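Local coordinates for protein type II restriction enzyme ngomi (Neisseria gonorrhoeae, PDB 1FIU) that recognises the double-stranded sequence 5'-GCCGGC-3' as a homotetramer and cleaves it after the first G in a magnesium-dependent reaction, at a contact of chain A with DNA. Sequence-based numbering; all coordinates share one arbitrary frame.

A contact of chain A with DNA. Residues 34, 36-37, 191, 227. With nucleotides of chain B; nucleotides of chain C.
Asn37 meets the sugar of DG2 of chain C at the 5' end of this major-groove recognition patch, its amide carbon CG packing 3.7 Å from the deoxyribose C2'. With CG anti to the backbone N (chi1 -175°), the amide is carried to the DNA backbone; ND2 lies 2.9 Å from the phosphate oxygen OP2 of DC3 of chain C, but the amide hydrogens are not directed at it, which makes this proximity and not a hydrogen bond. Water 3 links the DG2 phosphate to the carbonyl O of Ser36.

At DC3 the exocyclic amine N4 donates to the hydroxyl OG of Ser36 (2.9 Å, 149° at the hydrogen). A chi1 of 74° sets OG between the backbone N and the carbonyl carbon, where it also bonds Asp34 OD1 at 2.9 Å. Ser36 N reaches OD1 from the same face of the carboxylate, which should help hold its rotation.

O6 of DG4 of chain C receives Arg227 NH2 at 2.8 Å, a bent bond tilted from the guanidinium plane. NH1 and NH2 of Arg227 both grip Asp34 OD2 end-on, NH1 on its anti lone pair; Arg191 NH1 lies 3.7 Å above the centre of the same guanidinium, an arrangement of like charges that OD2 may ease. Asp34 OD2 also accepts a weak bond from N4 of DC5 of chain B, the Watson-Crick partner of DG4, which would let the same carboxylate oxygen sense this cytosine. Water 1 joins Arg227 NE to the imidazole nitrogen N7 of DG4, 2.7 Å from the water O.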
ATOM      1  N   ASP A  34       5.544 -11.089 -31.374  1.00 15.49           N
ATOM      2  CA  ASP A  34       6.811 -11.683 -30.933  1.00 16.85           C
ATOM      3  C   ASP A  34       6.950 -12.904 -31.856  1.00 17.50           C
ATOM      4  O   ASP A  34       6.296 -13.938 -31.640  1.00 17.38           O
ATOM      5  CB  ASP A  34       6.697 -12.099 -29.462  1.00 17.33           C
ATOM      6  CG  ASP A  34       7.903 -12.889 -28.961  1.00 20.02           C
ATOM      7  OD1 ASP A  34       8.882 -13.089 -29.735  1.00 20.43           O
ATOM      8  OD2 ASP A  34       7.854 -13.328 -27.789  1.00 21.87           O
ATOM      9  N   SER A  36       8.922 -15.274 -32.179  1.00 24.28           N
ATOM     10  CA  SER A  36       9.358 -16.561 -31.620  1.00 25.69           C
ATOM     11  C   SER A  36       8.218 -17.299 -30.941  1.00 28.00           C
ATOM     12  O   SER A  36       8.353 -18.454 -30.538  1.00 27.82           O
ATOM     13  CB  SER A  36      10.462 -16.302 -30.573  1.00 24.17           C
ATOM     14  OG  SER A  36       9.880 -15.758 -29.387  1.00 27.02           O
ATOM     15  N   ASN A  37       7.085 -16.618 -30.829  1.00 24.36           N
ATOM     16  CA  ASN A  37       5.914 -17.108 -30.117  1.00 24.67           C
ATOM     17  C   ASN A  37       4.816 -17.446 -31.126  1.00 22.84           C
ATOM     18  O   ASN A  37       4.227 -16.534 -31.697  1.00 22.18           O
ATOM     19  CB  ASN A  37       5.470 -15.951 -29.197  1.00 23.57           C
ATOM     20  CG  ASN A  37       4.324 -16.304 -28.274  1.00 29.73           C
ATOM     21  OD1 ASN A  37       3.482 -17.132 -28.592  1.00 25.90           O
ATOM     22  ND2 ASN A  37       4.274 -15.627 -27.112  1.00 30.14           N
ATOM     23  N   ARG A 191       6.197  -7.152 -22.109  1.00 14.85           N
ATOM     24  CA  ARG A 191       6.940  -8.309 -21.602  1.00 15.62           C
ATOM     25  C   ARG A 191       6.529  -8.174 -20.126  1.00 14.61           C
ATOM     26  O   ARG A 191       6.415  -7.054 -19.602  1.00 14.34           O
ATOM     27  CB  ARG A 191       8.450  -8.223 -21.752  1.00 17.68           C
ATOM     28  CG  ARG A 191       8.919  -8.353 -23.196  1.00 14.12           C
ATOM     29  CD  ARG A 191       8.551  -9.709 -23.807  1.00 16.33           C
ATOM     30  NE  ARG A 191       9.131  -9.825 -25.153  1.00 16.00           N
ATOM     31  CZ  ARG A 191       8.535  -9.457 -26.292  1.00 16.59           C
ATOM     32  NH1 ARG A 191       7.317  -8.946 -26.279  1.00 15.16           N
ATOM     33  NH2 ARG A 191       9.189  -9.580 -27.455  1.00 15.41           N
ATOM     34  N   ARG A 227       0.321 -12.002 -22.024  1.00 15.35           N
ATOM     35  CA  ARG A 227       1.107 -10.800 -21.676  1.00 15.52           C
ATOM     36  C   ARG A 227       0.212  -9.649 -21.205  1.00 17.82           C
ATOM     37  O   ARG A 227       0.583  -8.896 -20.301  1.00 15.64           O
ATOM     38  CB  ARG A 227       1.994 -10.364 -22.858  1.00 14.46           C
ATOM     39  CG  ARG A 227       3.234 -11.260 -22.974  1.00 16.15           C
ATOM     40  CD  ARG A 227       3.961 -11.119 -24.293  1.00 16.12           C
ATOM     41  NE  ARG A 227       5.311 -11.691 -24.164  1.00 18.51           N
ATOM     42  CZ  ARG A 227       5.997 -12.260 -25.155  1.00 19.86           C
ATOM     43  NH1 ARG A 227       5.468 -12.349 -26.385  1.00 18.96           N
ATOM     44  NH2 ARG A 227       7.217 -12.746 -24.917  1.00 17.08           N
TER
ATOM     45  P    DC B   5      17.150 -13.115 -31.948  1.00 21.69           P
ATOM     46  OP1  DC B   5      18.569 -13.132 -32.398  1.00 25.81           O
ATOM     47  OP2  DC B   5      16.068 -13.559 -32.868  1.00 21.86           O
ATOM     48  O5'  DC B   5      17.016 -14.009 -30.649  1.00 18.64           O
ATOM     49  C5'  DC B   5      17.956 -13.861 -29.587  1.00 18.12           C
ATOM     50  C4'  DC B   5      17.593 -14.784 -28.453  1.00 17.85           C
ATOM     51  O4'  DC B   5      16.436 -14.264 -27.757  1.00 17.58           O
ATOM     52  C3'  DC B   5      17.217 -16.197 -28.907  1.00 19.08           C
ATOM     53  O3'  DC B   5      17.860 -17.137 -28.060  1.00 20.40           O
ATOM     54  C2'  DC B   5      15.712 -16.257 -28.687  1.00 17.93           C
ATOM     55  C1'  DC B   5      15.545 -15.339 -27.485  1.00 14.84           C
ATOM     56  N1   DC B   5      14.204 -14.758 -27.278  1.00 18.50           N
ATOM     57  C2   DC B   5      13.777 -14.513 -25.958  1.00 17.29           C
ATOM     58  O2   DC B   5      14.525 -14.828 -25.023  1.00 17.45           O
ATOM     59  N3   DC B   5      12.576 -13.939 -25.739  1.00 13.83           N
ATOM     60  C4   DC B   5      11.798 -13.607 -26.779  1.00 15.36           C
ATOM     61  N4   DC B   5      10.614 -13.059 -26.508  1.00 18.75           N
ATOM     62  C5   DC B   5      12.205 -13.840 -28.131  1.00 15.30           C
ATOM     63  C6   DC B   5      13.390 -14.424 -28.333  1.00 18.99           C
TER
ATOM     64  P    DG C   2       4.850 -21.424 -28.595  1.00 38.44           P
ATOM     65  OP1  DG C   2       3.440 -21.723 -28.981  1.00 42.19           O
ATOM     66  OP2  DG C   2       5.750 -20.727 -29.559  1.00 34.09           O
ATOM     67  O5'  DG C   2       4.792 -20.519 -27.279  1.00 39.60           O
ATOM     68  C5'  DG C   2       3.983 -20.896 -26.163  1.00 39.63           C
ATOM     69  C4'  DG C   2       4.420 -20.159 -24.916  1.00 39.41           C
ATOM     70  O4'  DG C   2       5.817 -20.417 -24.631  1.00 38.47           O
ATOM     71  C3'  DG C   2       4.288 -18.638 -24.925  1.00 44.08           C
ATOM     72  O3'  DG C   2       3.961 -18.265 -23.582  1.00 48.97           O
ATOM     73  C2'  DG C   2       5.681 -18.175 -25.333  1.00 39.26           C
ATOM     74  C1'  DG C   2       6.573 -19.205 -24.655  1.00 34.14           C
ATOM     75  N9   DG C   2       7.843 -19.513 -25.316  1.00 28.29           N
ATOM     76  C8   DG C   2       8.101 -19.591 -26.665  1.00 27.32           C
ATOM     77  N7   DG C   2       9.295 -20.057 -26.932  1.00 29.20           N
ATOM     78  C5   DG C   2       9.869 -20.253 -25.682  1.00 25.72           C
ATOM     79  C6   DG C   2      11.151 -20.764 -25.318  1.00 30.03           C
ATOM     80  O6   DG C   2      12.049 -21.207 -26.044  1.00 29.75           O
ATOM     81  N1   DG C   2      11.331 -20.748 -23.945  1.00 27.35           N
ATOM     82  C2   DG C   2      10.406 -20.326 -23.036  1.00 27.53           C
ATOM     83  N2   DG C   2      10.772 -20.388 -21.764  1.00 28.85           N
ATOM     84  N3   DG C   2       9.205 -19.877 -23.351  1.00 29.11           N
ATOM     85  C4   DG C   2       9.005 -19.873 -24.681  1.00 28.93           C
ATOM     86  P    DC C   3       3.791 -16.722 -23.176  1.00 59.85           P
ATOM     87  OP1  DC C   3       2.386 -16.481 -22.776  1.00 58.25           O
ATOM     88  OP2  DC C   3       4.439 -15.844 -24.193  1.00 55.89           O
ATOM     89  O5'  DC C   3       4.647 -16.630 -21.843  1.00 56.55           O
ATOM     90  C5'  DC C   3       5.190 -17.808 -21.259  1.00 50.81           C
ATOM     91  C4'  DC C   3       6.497 -17.466 -20.591  1.00 47.16           C
ATOM     92  O4'  DC C   3       7.625 -17.607 -21.489  1.00 45.57           O
ATOM     93  C3'  DC C   3       6.513 -16.022 -20.115  1.00 42.73           C
ATOM     94  O3'  DC C   3       7.186 -16.030 -18.891  1.00 45.02           O
ATOM     95  C2'  DC C   3       7.345 -15.307 -21.172  1.00 41.63           C
ATOM     96  C1'  DC C   3       8.343 -16.382 -21.565  1.00 39.12           C
ATOM     97  N1   DC C   3       8.906 -16.309 -22.927  1.00 34.88           N
ATOM     98  C2   DC C   3      10.191 -16.776 -23.120  1.00 30.47           C
ATOM     99  O2   DC C   3      10.850 -17.106 -22.133  1.00 32.11           O
ATOM    100  N3   DC C   3      10.691 -16.855 -24.374  1.00 29.89           N
ATOM    101  C4   DC C   3       9.954 -16.461 -25.407  1.00 29.90           C
ATOM    102  N4   DC C   3      10.463 -16.625 -26.640  1.00 29.97           N
ATOM    103  C5   DC C   3       8.654 -15.903 -25.230  1.00 31.54           C
ATOM    104  C6   DC C   3       8.174 -15.845 -23.979  1.00 30.81           C
ATOM    105  P    DG C   4       6.540 -15.334 -17.615  1.00 40.05           P
ATOM    106  OP1  DG C   4       5.923 -16.337 -16.727  1.00 36.39           O
ATOM    107  OP2  DG C   4       5.758 -14.116 -18.007  1.00 40.64           O
ATOM    108  O5'  DG C   4       7.872 -14.923 -16.856  1.00 35.32           O
ATOM    109  C5'  DG C   4       8.821 -15.947 -16.544  1.00 31.02           C
ATOM    110  C4'  DG C   4      10.226 -15.405 -16.613  1.00 26.70           C
ATOM    111  O4'  DG C   4      10.578 -15.052 -17.973  1.00 27.79           O
ATOM    112  C3'  DG C   4      10.429 -14.141 -15.788  1.00 28.02           C
ATOM    113  O3'  DG C   4      11.794 -14.203 -15.379  1.00 25.93           O
ATOM    114  C2'  DG C   4      10.244 -13.044 -16.817  1.00 23.57           C
ATOM    115  C1'  DG C   4      10.887 -13.655 -18.041  1.00 23.51           C
ATOM    116  N9   DG C   4      10.384 -13.189 -19.324  1.00 16.04           N
ATOM    117  C8   DG C   4       9.166 -12.615 -19.598  1.00 15.86           C
ATOM    118  N7   DG C   4       8.958 -12.451 -20.873  1.00 16.46           N
ATOM    119  C5   DG C   4      10.123 -12.921 -21.468  1.00 17.69           C
ATOM    120  C6   DG C   4      10.469 -13.031 -22.834  1.00 16.13           C
ATOM    121  O6   DG C   4       9.774 -12.776 -23.826  1.00 17.88           O
ATOM    122  N1   DG C   4      11.762 -13.525 -22.997  1.00 15.85           N
ATOM    123  C2   DG C   4      12.601 -13.890 -21.979  1.00 13.70           C
ATOM    124  N2   DG C   4      13.833 -14.318 -22.339  1.00 13.97           N
ATOM    125  N3   DG C   4      12.273 -13.834 -20.696  1.00 15.40           N
ATOM    126  C4   DG C   4      11.028 -13.336 -20.524  1.00 17.62           C
TER
HETATM  127  O   HOH W   1       6.424 -11.585 -21.433  1.00 16.31           O
HETATM  128  O   HOH W   2      10.138 -19.825 -29.622  1.00 35.02           O
HETATM  129  O   HOH W   3       7.749 -21.497 -31.352  1.00 42.66           O